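Local coordinates for protein polyphosphate kinase (Porphyromonas gingivalis, PDB 2O8R) that probably catalyses the reversible, magnesium-dependent transfer of the terminal phosphate of ATP to a growing long-chain polyphosphate, at residues A[590-596]-A[676-680]. The protein carries 3 engineered substitutions. Sequence-based numbering, arbitrary orientation.
Sequences LVDMYLE and VRAQA
In the second PLD-like C-terminal domain of this PPK1-family kinase, the first turn of helix 678-691 faces the bend between strands 585-589 and 595-596. Segment 590-596 is extended except at Met593, whose helical phi/psi (-59/-41) makes the bend. Arg677, extended, is the N-cap residue. Its CA-to-CB bond points sideways, but the long side chain reaches segment 590-596, and NE donates to Asp592 OD2 at 3.0 Å, a salt bridge. The other oxygen of Asp592, OD1, forms a salt bridge with Lys655. Ala678 starts the helix. Its CB meets Leu590 CD2 at 4.1 Å, and Gln649 of helix 636-651 touches both side chains. Gln679 buries the largest area, 134 of 338 Å² in all. Its CA is 7.6 Å from that of Asp592, and its m,t side chain plugs the bend. OE1 accepts from Tyr594 N at 3.0 Å, and NE2 donates to Tyr594 O at 3.1 Å, so the amide pairs with both backbone polar groups of one residue. Glu596 lies beside Arg570 and His597, predicted ATP-binding residues, and its OE1 accepts a hydrogen bond from Gln649 and forms a salt bridge with Lys542. Its other oxygen, OE2, accepts from Gln679 NE2 at 2.8 Å.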
# COMPACT_ATOMS: atom_id res chain seq x y z
N LEU A 590 -8.32 17.87 26.66
CA LEU A 590 -8.79 16.50 26.73
C LEU A 590 -8.02 15.64 25.74
O LEU A 590 -8.10 15.85 24.53
CB LEU A 590 -10.29 16.43 26.44
CG LEU A 590 -10.87 15.01 26.51
CD1 LEU A 590 -10.66 14.42 27.90
CD2 LEU A 590 -12.34 15.00 26.10
N VAL A 591 -7.27 14.69 26.28
CA VAL A 591 -6.56 13.66 25.51
C VAL A 591 -6.97 12.30 26.07
O VAL A 591 -6.90 12.07 27.28
CB VAL A 591 -5.03 13.83 25.61
CG1 VAL A 591 -4.29 12.53 25.27
CG2 VAL A 591 -4.57 14.97 24.75
N ASP A 592 -7.41 11.42 25.18
CA ASP A 592 -7.87 10.08 25.51
C ASP A 592 -7.58 9.23 24.26
O ASP A 592 -6.84 9.66 23.37
CB ASP A 592 -9.37 10.14 25.82
CG ASP A 592 -9.86 9.00 26.73
OD1 ASP A 592 -9.11 8.04 27.01
OD2 ASP A 592 -11.03 9.06 27.16
N MSE A 593 -8.16 8.03 24.19
CA MSE A 593 -7.90 7.12 23.07
C MSE A 593 -8.27 7.67 21.68
O MSE A 593 -7.53 7.45 20.72
CB MSE A 593 -8.62 5.80 23.30
CG MSE A 593 -8.10 4.70 22.41
SE MSE A 593 -9.04 3.02 22.63
CE MSE A 593 -7.53 1.84 22.25
N TYR A 594 -9.40 8.36 21.58
CA TYR A 594 -9.81 8.98 20.33
C TYR A 594 -9.16 10.33 20.24
O TYR A 594 -9.00 11.02 21.24
CB TYR A 594 -11.33 9.16 20.24
CG TYR A 594 -12.15 7.91 20.39
CD1 TYR A 594 -11.69 6.68 19.93
CD2 TYR A 594 -13.42 7.97 20.94
CE1 TYR A 594 -12.44 5.56 20.07
CE2 TYR A 594 -14.18 6.85 21.07
CZ TYR A 594 -13.69 5.64 20.64
OH TYR A 594 -14.47 4.52 20.78
N LEU A 595 -8.78 10.72 19.03
CA LEU A 595 -8.21 12.04 18.85
C LEU A 595 -9.35 13.05 18.80
O LEU A 595 -10.24 12.98 17.93
CB LEU A 595 -7.32 12.07 17.61
CG LEU A 595 -6.49 13.32 17.32
CD1 LEU A 595 -5.06 13.00 16.91
CD2 LEU A 595 -7.16 14.10 16.23
N GLU A 596 -9.34 13.95 19.77
CA GLU A 596 -10.38 14.96 19.94
C GLU A 596 -10.25 16.03 18.87
O GLU A 596 -9.57 17.03 19.04
CB GLU A 596 -10.30 15.57 21.33
CG GLU A 596 -10.74 14.64 22.44
CD GLU A 596 -12.24 14.37 22.43
OE1 GLU A 596 -13.02 15.24 22.01
OE2 GLU A 596 -12.64 13.27 22.86
N VAL A 676 -16.38 10.21 35.66
CA VAL A 676 -16.89 10.41 34.32
C VAL A 676 -15.72 10.60 33.38
O VAL A 676 -14.90 11.51 33.56
CB VAL A 676 -17.92 11.58 34.23
CG1 VAL A 676 -17.56 12.68 35.15
CG2 VAL A 676 -18.05 12.11 32.80
N ARG A 677 -15.61 9.70 32.41
CA ARG A 677 -14.69 9.89 31.32
C ARG A 677 -15.49 10.10 30.03
O ARG A 677 -16.36 9.30 29.65
CB ARG A 677 -13.62 8.80 31.26
CG ARG A 677 -13.61 7.94 30.06
CD ARG A 677 -12.28 7.22 29.92
NE ARG A 677 -12.17 6.64 28.59
CZ ARG A 677 -12.75 5.50 28.22
NH1 ARG A 677 -13.48 4.82 29.08
NH2 ARG A 677 -12.60 5.05 26.98
N ALA A 678 -15.21 11.24 29.41
CA ALA A 678 -16.06 11.79 28.38
C ALA A 678 -16.30 10.85 27.20
O ALA A 678 -17.41 10.80 26.67
CB ALA A 678 -15.52 13.14 27.91
N GLN A 679 -15.28 10.08 26.83
CA GLN A 679 -15.39 9.21 25.67
C GLN A 679 -16.25 7.98 25.96
O GLN A 679 -16.95 7.48 25.07
CB GLN A 679 -14.01 8.87 25.07
CG GLN A 679 -13.42 10.05 24.26
CD GLN A 679 -12.04 9.77 23.64
OE1 GLN A 679 -11.55 8.64 23.63
NE2 GLN A 679 -11.42 10.80 23.10
N ALA A 680 -16.23 7.52 27.21
CA ALA A 680 -17.21 6.51 27.61
C ALA A 680 -18.61 7.12 27.69
O ALA A 680 -19.55 6.64 27.06
CB ALA A 680 -16.82 5.88 28.93